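Local coordinates for protein putative hexose oxidase (Nonomuraea sp. ATCC 39727, PDB 5AWV) that probably oxidises the sugar of teicoplanin-type glycopeptide antibiotics, using a flavin-adenine dinucleotide attached covalently to the chain at two points, at residues 186-189 with 190-194; 302-305 with 306-309; 372-375 with 376-379; 468-471 with 472-475. One frame throughout, in Å; residues are numbered along the deposited sequence.

Contact 1: 186-189 with 190-194; sequences VVNK and QGKAR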
loop_
_atom_site.group_PDB
_atom_site.type_symbol
_atom_site.label_atom_id
_atom_site.label_comp_id
_atom_site.label_asym_id
_atom_site.label_seq_id
_atom_site.Cartn_x
_atom_site.Cartn_y
_atom_site.Cartn_z
ATOM N N VAL A 186 3.764 -6.275 19.833
ATOM C CA VAL A 186 3.384 -5.108 20.604
ATOM C C VAL A 186 4.259 -4.938 21.850
ATOM O O VAL A 186 4.896 -5.896 22.270
ATOM C CB VAL A 186 1.900 -5.221 21.071
ATOM C CG1 VAL A 186 0.974 -5.281 19.852
ATOM C CG2 VAL A 186 1.665 -6.437 22.001
ATOM N N VAL A 187 4.207 -3.756 22.458
ATOM C CA VAL A 187 5.027 -3.426 23.620
ATOM C C VAL A 187 4.103 -3.111 24.764
ATOM O O VAL A 187 3.283 -2.187 24.646
ATOM C CB VAL A 187 5.883 -2.212 23.367
ATOM C CG1 VAL A 187 6.587 -1.769 24.613
ATOM C CG2 VAL A 187 6.932 -2.506 22.293
ATOM N N ASN A 188 4.240 -3.836 25.898
ATOM C CA ASN A 188 3.304 -3.590 27.042
ATOM C C ASN A 188 3.745 -2.422 27.913
ATOM O O ASN A 188 4.757 -1.794 27.659
ATOM C CB ASN A 188 3.072 -4.895 27.888
ATOM C CG ASN A 188 4.324 -5.379 28.584
ATOM O OD1 ASN A 188 5.322 -4.711 28.700
ATOM N ND2 ASN A 188 4.270 -6.575 28.977
ATOM N N LYS A 189 2.993 -2.114 28.969
ATOM C CA LYS A 189 3.370 -0.963 29.816
ATOM C C LYS A 189 4.712 -1.146 30.484
ATOM O O LYS A 189 5.438 -0.180 30.628
ATOM C CB LYS A 189 2.294 -0.607 30.871
ATOM C CG LYS A 189 2.444 0.889 31.227
ATOM C CD LYS A 189 1.827 1.379 32.554
ATOM C CE LYS A 189 0.798 2.502 32.378
ATOM N NZ LYS A 189 -0.474 1.926 31.850
ATOM N N GLN A 190 5.116 -2.386 30.787
ATOM C CA GLN A 190 6.468 -2.599 31.368
ATOM C C GLN A 190 7.582 -2.561 30.339
ATOM O O GLN A 190 8.741 -2.687 30.701
ATOM C CB GLN A 190 6.575 -3.924 32.146
ATOM C CG GLN A 190 5.610 -4.028 33.333
ATOM C CD GLN A 190 4.166 -4.190 32.896
ATOM O OE1 GLN A 190 3.887 -4.720 31.810
ATOM N NE2 GLN A 190 3.239 -3.674 33.692
ATOM N N GLY A 191 7.269 -2.403 29.055
ATOM C CA GLY A 191 8.332 -2.210 28.052
ATOM C C GLY A 191 8.799 -3.486 27.402
ATOM O O GLY A 191 9.811 -3.462 26.735
ATOM N N LYS A 192 8.060 -4.572 27.578
ATOM C CA LYS A 192 8.376 -5.854 26.996
ATOM C C LYS A 192 7.617 -6.053 25.674
ATOM O O LYS A 192 6.399 -5.846 25.594
ATOM C CB LYS A 192 7.821 -7.041 27.835
ATOM C CG LYS A 192 8.292 -7.165 29.268
ATOM C CD LYS A 192 9.813 -7.035 29.375
ATOM C CE LYS A 192 10.291 -7.649 30.700
ATOM N NZ LYS A 192 9.751 -6.887 31.875
ATOM N N ALA A 193 8.299 -6.664 24.722
ATOM C CA ALA A 193 7.690 -7.046 23.463
ATOM C C ALA A 193 6.976 -8.355 23.585
ATOM O O ALA A 193 7.522 -9.287 24.152
ATOM C CB ALA A 193 8.795 -7.050 22.411
ATOM N N ARG A 194 5.733 -8.447 23.114
ATOM C CA ARG A 194 4.946 -9.616 23.099
ATOM C C ARG A 194 4.383 -9.867 21.689
ATOM O O ARG A 194 4.122 -8.887 20.969
ATOM C CB ARG A 194 3.729 -9.439 24.049
ATOM C CG ARG A 194 3.935 -10.049 25.424
ATOM C CD ARG A 194 4.452 -9.057 26.434
ATOM N NE ARG A 194 4.753 -9.704 27.727
ATOM C CZ ARG A 194 5.824 -10.462 27.994
ATOM N NH1 ARG A 194 6.759 -10.746 27.073
ATOM N NH2 ARG A 194 5.952 -10.962 29.207
#
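The beta hairpin of strands 179-187 and 193-199 closes here, where Val-186 and Arg-194 form its last antiparallel hydrogen-bonded pair. Val-186 N donates to Arg-194 O at 2.9 Å, and Arg-194 N returns a bond to Val-186 O at 2.8 Å. Next comes the non-hydrogen-bonded pair Val-187 with Ala-193, whose side chains lie on the sheet face that Val-74 and Val-78 of helix 67-80 cover; Glu-75 of helix 67-80 accepts from Ala-193 N. Beyond it, Asn-188 N reaches Lys-192 O at 3.0 Å, and a type I turn from Asn-188 to Gly-191 reverses the chain, with Gly-191 N bound to Asn-188 O at 2.9 Å. The Asn-188 side chain folds back over this turn: chi1 of 65° sets CG between its own N and carbonyl carbon, and OD1 accepts from Lys-192 N at 3.0 Å, the donor standing 39° above the amide's carbonyl plane. The Gln-190 amide crosses that of Asn-188 almost perpendicularly, OE1 lying 3.3 Å from Asn-188 CG. Gly-191, the turn's last residue, takes a positive phi of 93°, readily adopted by glycine. A type I turn ending in such a G1 beta bulge is typical of 3:5 hairpins.

Contact 2: 302-305 with 306-309; sequences PGMG and ESGF. With T55 (8-methylnonanoic acid), chain Z.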
loop_
_atom_site.group_PDB
_atom_site.type_symbol
_atom_site.label_atom_id
_atom_site.label_comp_id
_atom_site.label_asym_id
_atom_site.label_seq_id
_atom_site.Cartn_x
_atom_site.Cartn_y
_atom_site.Cartn_z
ATOM N N PRO A 302 6.881 14.712 -21.346
ATOM C CA PRO A 302 7.697 13.956 -22.326
ATOM C C PRO A 302 7.837 12.433 -22.201
ATOM O O PRO A 302 7.181 11.706 -22.970
ATOM C CB PRO A 302 9.045 14.642 -22.204
ATOM C CG PRO A 302 8.658 16.076 -22.072
ATOM C CD PRO A 302 7.321 16.119 -21.347
ATOM N N GLY A 303 8.643 11.930 -21.271
ATOM C CA GLY A 303 8.908 10.481 -21.245
ATOM C C GLY A 303 8.139 9.783 -20.148
ATOM O O GLY A 303 8.513 8.691 -19.724
ATOM N N MET A 304 7.058 10.400 -19.675
ATOM C CA MET A 304 6.325 9.886 -18.517
ATOM C C MET A 304 5.001 9.347 -19.081
ATOM O O MET A 304 4.073 10.119 -19.401
ATOM C CB MET A 304 6.129 11.022 -17.506
ATOM C CG MET A 304 5.427 10.665 -16.202
ATOM S SD MET A 304 4.984 12.121 -15.179
ATOM C CE MET A 304 3.726 11.387 -14.086
ATOM N N GLY A 305 4.909 8.028 -19.223
ATOM C CA GLY A 305 3.725 7.436 -19.841
ATOM C C GLY A 305 2.406 7.671 -19.079
ATOM O O GLY A 305 1.336 7.679 -19.680
ATOM N N GLU A 306 2.472 7.900 -17.775
ATOM C CA GLU A 306 1.265 8.002 -16.961
ATOM C C GLU A 306 0.834 9.477 -16.864
ATOM O O GLU A 306 -0.108 9.825 -16.164
ATOM C CB GLU A 306 1.577 7.390 -15.581
ATOM C CG GLU A 306 0.562 6.427 -14.960
ATOM C CD GLU A 306 0.056 5.237 -15.806
ATOM O OE1 GLU A 306 0.439 4.061 -15.557
ATOM O OE2 GLU A 306 -0.855 5.450 -16.627
ATOM N N SER A 307 1.513 10.359 -17.579
ATOM C CA SER A 307 1.171 11.759 -17.540
ATOM C C SER A 307 0.088 12.041 -18.534
ATOM O O SER A 307 -0.336 11.160 -19.258
ATOM C CB SER A 307 2.426 12.608 -17.800
ATOM O OG SER A 307 2.748 12.699 -19.181
ATOM N N GLY A 308 -0.392 13.264 -18.555
ATOM C CA GLY A 308 -1.409 13.666 -19.501
ATOM C C GLY A 308 -2.814 13.566 -18.975
ATOM O O GLY A 308 -3.053 13.424 -17.755
ATOM N N PHE A 309 -3.727 13.730 -19.915
ATOM C CA PHE A 309 -5.131 13.886 -19.706
ATOM C C PHE A 309 -5.764 12.683 -20.367
ATOM O O PHE A 309 -5.861 12.624 -21.595
ATOM C CB PHE A 309 -5.570 15.201 -20.358
ATOM C CG PHE A 309 -6.913 15.730 -19.896
ATOM C CD1 PHE A 309 -7.865 14.937 -19.176
ATOM C CD2 PHE A 309 -7.277 17.014 -20.218
ATOM C CE1 PHE A 309 -9.064 15.434 -18.850
ATOM C CE2 PHE A 309 -8.474 17.550 -19.791
ATOM C CZ PHE A 309 -9.385 16.761 -19.096
HETATM C CAD T55 Z . 7.427 16.078 -12.253
HETATM C CAE T55 Z . 8.270 14.830 -12.326
HETATM C CAG T55 Z . 7.383 13.590 -12.424
HETATM C CAH T55 Z . 6.607 13.397 -11.116
HETATM C CAI T55 Z . 5.558 12.301 -11.254
HETATM C CAJ T55 Z . 4.805 12.103 -9.935
HETATM C CAK T55 Z . 4.146 10.744 -9.972
HETATM C CAL T55 Z . 3.543 10.350 -8.613
HETATM C CAF T55 Z . 9.164 14.942 -13.542
HETATM C C T55 Z . 2.786 9.027 -8.795
HETATM O O T55 Z . 2.764 8.407 -9.882
#
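Met-304 and Ser-307 meet across a type I beta turn in the loop between strands 291-298 and 309-316. Its polar part centres on one acceptor, Met-304 O, which Ser-307 grips twice. The hydroxyl OG of Ser-307 donates to Met-304 O at 2.9 Å and lies in the carbonyl plane, whereas Ser-307 N approaches the same oxygen at 3.2 Å from 56° above that plane. The two donors therefore use different directions of a single carbonyl. With chi1 at 80°, OG sits between the backbone N and the carbonyl carbon of Ser-307 and swings back over the turn; it is also bonded to Val-301 N, which ties the turn to the chain leading into it.

The apolar part is carried by the Met-304 side chain. CG stands opposite the backbone N (chi1 -178°) and the rest of the chain is extended, so the thioether runs past the serine: SD lies 3.7 Å from Ser-307 CB. The methyl CE goes on to the fatty acyl chain of the bound teicoplanin, meeting CAI of the 8-methylnonanoic acid at 3.5 Å, while SD is 3.9 Å from its CAG. Tyr-395 of strand 395-402 touches both Met-304 and Ser-307.

The charged part faces another way. Both carboxylate oxygens of Glu-306, the residue between Gly-305 and Ser-307, accept hydrogen bonds from the backbone of the bound peptide. One short turn thus presents a thioether to the lipid and a carboxylate to the peptide, as part of the glycopeptide-binding pocket.

Contact 3: 372-375 with 376-379; sequences RKRL and TDRQ. With N1L (2-amino-2-deoxy-beta-D-glucopyranuronic acid), chain B.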
loop_
_atom_site.group_PDB
_atom_site.type_symbol
_atom_site.label_atom_id
_atom_site.label_comp_id
_atom_site.label_asym_id
_atom_site.label_seq_id
_atom_site.Cartn_x
_atom_site.Cartn_y
_atom_site.Cartn_z
ATOM N N ARG A 372 -18.620 10.973 -2.270
ATOM C CA ARG A 372 -19.921 10.268 -2.290
ATOM C C ARG A 372 -20.818 10.675 -3.432
ATOM O O ARG A 372 -21.683 9.929 -3.799
ATOM C CB ARG A 372 -20.723 10.555 -1.000
ATOM C CG ARG A 372 -19.970 10.243 0.239
ATOM C CD ARG A 372 -20.714 10.813 1.444
ATOM N NE ARG A 372 -21.888 9.946 1.675
ATOM C CZ ARG A 372 -22.963 10.286 2.378
ATOM N NH1 ARG A 372 -23.108 11.513 2.886
ATOM N NH2 ARG A 372 -23.927 9.399 2.566
ATOM N N LYS A 373 -20.599 11.860 -3.975
ATOM C CA LYS A 373 -21.337 12.433 -5.107
ATOM C C LYS A 373 -20.261 13.095 -5.953
ATOM O O LYS A 373 -19.124 13.259 -5.481
ATOM C CB LYS A 373 -22.320 13.464 -4.625
ATOM C CG LYS A 373 -23.463 12.872 -3.916
ATOM C CD LYS A 373 -24.246 13.995 -3.256
ATOM C CE LYS A 373 -25.472 14.404 -4.013
ATOM N NZ LYS A 373 -26.686 13.998 -3.232
ATOM N N ARG A 374 -20.603 13.529 -7.168
ATOM C CA ARG A 374 -19.632 14.277 -7.934
ATOM C C ARG A 374 -19.216 15.556 -7.290
ATOM O O ARG A 374 -19.954 16.225 -6.512
ATOM C CB ARG A 374 -20.139 14.552 -9.345
ATOM C CG ARG A 374 -21.276 15.593 -9.397
ATOM C CD ARG A 374 -21.312 16.101 -10.817
ATOM N NE ARG A 374 -22.407 16.969 -11.189
ATOM C CZ ARG A 374 -22.395 18.294 -11.173
ATOM N NH1 ARG A 374 -21.350 18.957 -10.705
ATOM N NH2 ARG A 374 -23.450 18.949 -11.689
ATOM N N LEU A 375 -18.038 15.965 -7.680
ATOM C CA LEU A 375 -17.618 17.330 -7.446
ATOM C C LEU A 375 -18.691 18.322 -7.899
ATOM O O LEU A 375 -19.324 18.150 -8.922
ATOM C CB LEU A 375 -16.306 17.617 -8.166
ATOM C CG LEU A 375 -15.032 16.955 -7.628
ATOM C CD1 LEU A 375 -13.824 17.154 -8.570
ATOM C CD2 LEU A 375 -14.622 17.440 -6.216
ATOM N N THR A 376 -18.918 19.364 -7.125
ATOM C CA THR A 376 -19.971 20.325 -7.415
ATOM C C THR A 376 -19.464 21.204 -8.536
ATOM O O THR A 376 -18.259 21.179 -8.950
ATOM C CB THR A 376 -20.249 21.264 -6.199
ATOM O OG1 THR A 376 -19.122 22.117 -6.010
ATOM C CG2 THR A 376 -20.574 20.450 -4.984
ATOM N N ASP A 377 -20.385 21.995 -9.067
ATOM C CA ASP A 377 -20.025 22.889 -10.137
ATOM C C ASP A 377 -18.932 23.874 -9.747
ATOM O O ASP A 377 -18.060 24.128 -10.540
ATOM C CB ASP A 377 -21.261 23.646 -10.630
ATOM C CG ASP A 377 -22.339 22.721 -11.211
ATOM O OD1 ASP A 377 -22.031 21.544 -11.582
ATOM O OD2 ASP A 377 -23.516 23.169 -11.245
ATOM N N ARG A 378 -18.958 24.349 -8.506
ATOM C CA ARG A 378 -17.961 25.281 -7.981
ATOM C C ARG A 378 -16.627 24.627 -7.762
ATOM O O ARG A 378 -15.579 25.192 -8.002
ATOM C CB ARG A 378 -18.466 25.915 -6.702
ATOM C CG ARG A 378 -19.810 26.642 -6.921
ATOM C CD ARG A 378 -20.331 27.384 -5.693
ATOM N NE ARG A 378 -19.516 28.546 -5.395
ATOM C CZ ARG A 378 -19.752 29.423 -4.427
ATOM N NH1 ARG A 378 -20.840 29.323 -3.642
ATOM N NH2 ARG A 378 -18.896 30.421 -4.247
ATOM N N GLN A 379 -16.660 23.358 -7.410
ATOM C CA GLN A 379 -15.449 22.561 -7.274
ATOM C C GLN A 379 -14.834 22.266 -8.599
ATOM O O GLN A 379 -13.630 22.326 -8.756
ATOM C CB GLN A 379 -15.746 21.279 -6.486
ATOM C CG GLN A 379 -16.039 21.552 -4.978
ATOM C CD GLN A 379 -16.304 20.293 -4.172
ATOM O OE1 GLN A 379 -15.686 20.072 -3.144
ATOM N NE2 GLN A 379 -17.201 19.493 -4.616
HETATM C C1 N1L B . -24.296 30.420 -4.084
HETATM C C2 N1L B . -25.423 31.121 -3.171
HETATM C C3 N1L B . -25.392 30.508 -1.691
HETATM C C4 N1L B . -25.303 28.975 -1.705
HETATM C C5 N1L B . -24.114 28.534 -2.634
HETATM C C6 N1L B . -23.842 27.010 -2.519
HETATM N N2 N1L B . -25.673 32.422 -3.056
HETATM O O3 N1L B . -26.631 30.968 -1.130
HETATM O O4 N1L B . -25.053 28.611 -0.306
HETATM O O5 N1L B . -24.360 28.960 -4.052
HETATM O O6B N1L B . -22.695 26.714 -3.360
HETATM O O6A N1L B . -25.042 26.279 -2.833
HETATM O O HOH W 1 -25.355 21.422 -11.447
#
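With chi1 at 71°, Arg-374 places CG between its backbone N and carbonyl carbon, and from there the chain runs extended to NE, carrying the guanidinium to Asp-377 at the start of helix 377-387, which Thr-376 N-caps. Asp-377 CG lies opposite its own carbonyl carbon (chi1 -62°), which turns the carboxylate back toward the arginine. The two form a salt bridge, the planes 25° apart and the acid at the guanidinium edge: NH1 and NH2 of Arg-374 both donate to Asp-377 OD1, though the position of this oxygen is less certain. NH1 also reaches Leu-375 O at 2.8 Å in the carbonyl plane. Glu-276 takes NE of Arg-374, and Arg-272 pairs with Asp-377, joining the bridge to helix 264-280.

In the cap, Thr-376 OG1 accepts from Gln-379 N at 3.1 Å, serving a backbone N-H of the helix's first turn. Leu-375 CD2 packs against Gln-379 CB at 4.0 Å. Arg-378 NH1 bonds O6B of the aminoglucuronic acid of a bound glycopeptide at 3.2 Å and also pairs with Glu-455, while NH2 bonds the peptide backbone. A water links the salt-bridged pair again, donating to Asp-377 OD2 at 2.5 Å and accepting weakly from Arg-374 NH2 at 3.1 Å.

Contact 4: 468-471 with 472-475; sequences GAYI and NYPD. With FAD (flavin-adenine dinucleotide), chain M; N1L (2-amino-2-deoxy-beta-D-glucopyranuronic acid), chain C.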
loop_
_atom_site.group_PDB
_atom_site.type_symbol
_atom_site.label_atom_id
_atom_site.label_comp_id
_atom_site.label_asym_id
_atom_site.label_seq_id
_atom_site.Cartn_x
_atom_site.Cartn_y
_atom_site.Cartn_z
ATOM N N GLY A 468 -14.142 12.654 3.856
ATOM C CA GLY A 468 -12.839 12.629 4.443
ATOM C C GLY A 468 -11.747 12.078 3.532
ATOM O O GLY A 468 -11.823 12.292 2.342
ATOM N N ALA A 469 -10.792 11.338 4.104
ATOM C CA ALA A 469 -9.599 10.914 3.451
ATOM C C ALA A 469 -9.186 9.512 3.844
ATOM O O ALA A 469 -9.738 8.968 4.760
ATOM C CB ALA A 469 -8.478 11.931 3.671
ATOM N N TYR A 470 -8.300 8.945 3.022
ATOM C CA TYR A 470 -7.901 7.579 3.026
ATOM C C TYR A 470 -6.480 7.530 3.673
ATOM O O TYR A 470 -5.537 8.164 3.173
ATOM C CB TYR A 470 -7.849 7.082 1.626
ATOM C CG TYR A 470 -7.233 5.711 1.411
ATOM C CD1 TYR A 470 -7.547 4.632 2.236
ATOM C CD2 TYR A 470 -6.380 5.480 0.343
ATOM C CE1 TYR A 470 -6.996 3.378 2.009
ATOM C CE2 TYR A 470 -5.860 4.220 0.075
ATOM C CZ TYR A 470 -6.182 3.147 0.882
ATOM O OH TYR A 470 -5.617 1.912 0.596
ATOM N N ILE A 471 -6.339 6.798 4.772
ATOM C CA ILE A 471 -5.049 6.757 5.564
ATOM C C ILE A 471 -3.862 6.170 4.841
ATOM O O ILE A 471 -2.785 6.503 5.180
ATOM C CB ILE A 471 -5.267 6.044 6.963
ATOM C CG1 ILE A 471 -4.119 6.284 7.942
ATOM C CG2 ILE A 471 -5.438 4.576 6.798
ATOM C CD1 ILE A 471 -3.984 7.737 8.404
ATOM N N ASN A 472 -4.082 5.392 3.771
ATOM C CA ASN A 472 -2.938 4.986 2.925
ATOM C C ASN A 472 -2.402 6.026 1.994
ATOM O O ASN A 472 -1.305 5.832 1.400
ATOM C CB ASN A 472 -3.228 3.675 2.161
ATOM C CG ASN A 472 -2.672 2.438 2.826
ATOM O OD1 ASN A 472 -1.711 2.491 3.585
ATOM N ND2 ASN A 472 -3.274 1.306 2.518
ATOM N N TYR A 473 -3.152 7.127 1.895
ATOM C CA TYR A 473 -2.650 8.378 1.291
ATOM C C TYR A 473 -2.451 9.489 2.317
ATOM O O TYR A 473 -3.076 10.583 2.253
ATOM C CB TYR A 473 -3.672 8.855 0.267
ATOM C CG TYR A 473 -3.988 7.983 -0.878
ATOM C CD1 TYR A 473 -3.167 6.933 -1.303
ATOM C CD2 TYR A 473 -5.251 8.164 -1.528
ATOM C CE1 TYR A 473 -3.542 6.115 -2.369
ATOM C CE2 TYR A 473 -5.626 7.369 -2.639
ATOM C CZ TYR A 473 -4.772 6.355 -3.077
ATOM O OH TYR A 473 -5.208 5.565 -4.218
ATOM N N PRO A 474 -1.628 9.208 3.312
ATOM C CA PRO A 474 -1.488 10.181 4.399
ATOM C C PRO A 474 -0.951 11.550 3.917
ATOM O O PRO A 474 -0.099 11.623 3.051
ATOM C CB PRO A 474 -0.513 9.550 5.331
ATOM C CG PRO A 474 0.346 8.723 4.406
ATOM C CD PRO A 474 -0.597 8.175 3.371
ATOM N N ASP A 475 -1.457 12.568 4.540
ATOM C CA ASP A 475 -1.115 13.983 4.238
ATOM C C ASP A 475 -1.093 14.795 5.574
ATOM O O ASP A 475 -2.147 15.107 6.111
ATOM C CB ASP A 475 -2.181 14.530 3.358
ATOM C CG ASP A 475 -1.985 16.040 3.031
ATOM O OD1 ASP A 475 -0.901 16.624 3.322
ATOM O OD2 ASP A 475 -2.943 16.580 2.421
HETATM P PA FAD M . 6.187 1.777 4.121
HETATM O O1A FAD M . 6.677 3.160 3.747
HETATM O O2A FAD M . 7.118 0.667 4.286
HETATM O O5B FAD M . 5.250 1.855 5.392
HETATM C C5B FAD M . 4.140 2.808 5.522
HETATM C C4B FAD M . 3.779 2.977 6.964
HETATM O O4B FAD M . 3.335 1.765 7.586
HETATM C C3B FAD M . 4.888 3.513 7.883
HETATM O O3B FAD M . 4.405 4.284 9.010
HETATM C C2B FAD M . 5.485 2.209 8.315
HETATM O O2B FAD M . 6.245 2.386 9.464
HETATM C C1B FAD M . 4.297 1.326 8.503
HETATM N N9A FAD M . 4.643 -0.067 8.348
HETATM C C8A FAD M . 5.253 -0.703 7.340
HETATM N N7A FAD M . 5.318 -2.036 7.547
HETATM C C5A FAD M . 4.719 -2.283 8.704
HETATM C C6A FAD M . 4.506 -3.482 9.543
HETATM N N6A FAD M . 4.963 -4.648 9.097
HETATM N N1A FAD M . 3.819 -3.308 10.712
HETATM C C2A FAD M . 3.398 -2.078 11.128
HETATM N N3A FAD M . 3.594 -0.923 10.434
HETATM C C4A FAD M . 4.287 -1.001 9.262
HETATM N N1 FAD M . -2.643 2.442 -2.152
HETATM C C2 FAD M . -3.810 1.868 -2.572
HETATM O O2 FAD M . -4.649 1.500 -1.719
HETATM N N3 FAD M . -4.081 1.654 -3.869
HETATM C C4 FAD M . -3.166 1.870 -4.837
HETATM O O4 FAD M . -3.415 1.624 -6.038
HETATM C C4X FAD M . -1.870 2.451 -4.461
HETATM N N5 FAD M . -0.877 2.710 -5.384
HETATM C C5X FAD M . 0.365 3.158 -5.025
HETATM C C6 FAD M . 1.343 3.326 -6.028
HETATM C C7 FAD M . 2.566 3.891 -5.579
HETATM C C7M FAD M . 3.680 4.148 -6.626
HETATM C C8 FAD M . 2.860 4.206 -4.124
HETATM C C8M FAD M . 4.254 4.545 -3.652
HETATM C C9 FAD M . 1.848 3.945 -3.175
HETATM C C9A FAD M . 0.630 3.473 -3.569
HETATM N N10 FAD M . -0.425 3.222 -2.650
HETATM C C10 FAD M . -1.646 2.695 -3.039
HETATM C "C1'" FAD M . -0.259 3.549 -1.196
HETATM C "C2'" FAD M . 0.161 2.386 -0.380
HETATM O "O2'" FAD M . -1.007 1.621 -0.150
HETATM C "C3'" FAD M . 0.621 2.983 0.897
HETATM O "O3'" FAD M . 1.687 3.867 0.542
HETATM C "C4'" FAD M . 1.124 1.875 1.862
HETATM O "O4'" FAD M . 1.081 2.424 3.182
HETATM C "C5'" FAD M . 2.550 1.537 1.509
HETATM O "O5'" FAD M . 3.010 0.423 2.300
HETATM P P FAD M . 4.542 0.080 2.308
HETATM O O1P FAD M . 4.774 -1.121 3.086
HETATM O O2P FAD M . 5.147 0.056 0.931
HETATM O O3P FAD M . 5.110 1.439 2.938
HETATM C C1 N1L C . 0.823 6.485 -7.995
HETATM C C2 N1L C . 0.816 8.058 -7.633
HETATM C C3 N1L C . 0.286 8.344 -6.215
HETATM C C4 N1L C . -1.089 7.718 -6.114
HETATM C C5 N1L C . -0.951 6.175 -6.215
HETATM C C6 N1L C . -2.292 5.431 -5.984
HETATM N N2 N1L C . 2.127 8.692 -7.758
HETATM O O3 N1L C . 0.137 9.824 -5.971
HETATM O O4 N1L C . -1.796 8.145 -4.841
HETATM O O5 N1L C . -0.481 5.820 -7.576
HETATM O O6B N1L C . -3.072 5.227 -7.158
HETATM O O6A N1L C . -3.134 6.166 -5.189
#
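Tyr-470, Asn-472 and Tyr-473 meet the flavin and the bound aminoglucuronic acid from a type I beta turn, Tyr-470 to Tyr-473, in the berberine-bridge-enzyme-like region of this FAD-linked oxidase. In the first shell, Tyr-470 OH donates to flavin O2 at 2.5 Å, with that oxygen near the plane of the phenol ring. Asn-472 OD1 accepts from the ribityl hydroxyl O4' of FAD at 2.8 Å. Tyr-473 lies between Tyr-470 and the sugar, whose O4 stands over one ring face. The phenol oxygen of Tyr-473 comes very near the sugar carboxylate, but the model is too crowded there to settle the bonding; Tyr-165 OH is its partner within the protein.

The second shell fixes these groups against one another. The phenol oxygen of Tyr-470 is held from a second side: Asn-472 ND2 donates to Tyr-470 OH at 3.1 Å, in its own amide plane, at an N-H...O angle of 164°, and ND2 is also bonded to His-159 O. Tyr-470 CG is trans to the backbone N (chi1 171°), which lets the ring edge point into the face of Tyr-473 opposite the sugar: a T-shaped pair with centroids 4.8 Å apart and planes at 82°. Asn-472 N lies over the centre of the Tyr-470 ring, and Asn-472 CB touches that face at CZ, 3.3 Å away. Phe-93 meets the Tyr-473 ring nearly parallel, and Lys-425 makes a cation-pi contact with Tyr-470.

Further out, Tyr-473 N bonds Tyr-470 O at 2.9 Å and closes the turn, with Pro-474 CD 3.3 Å from Ile-471 O.

The four contacts follow one another along the chain and none touches another. Contact 4 lies deepest, its centre about 8 Å from that of the chain, and holds the flavin and the sugar that is probably oxidised. Contacts 2 and 3 flank the glycopeptide side, with centres about 25 and 19 Å from that of contact 4: contact 2 meets the acyl tail carried by the sugar of contact 4, whereas contact 3 reaches the sugar of a separate bound glycopeptide through Arg-378. Their nearest atoms are about 11 Å apart. Contact 1 is remote, beyond the chain's centre from both; its centre is about 29 Å from that of contact 4, and its Val-186 side chain about 10 Å from FAD.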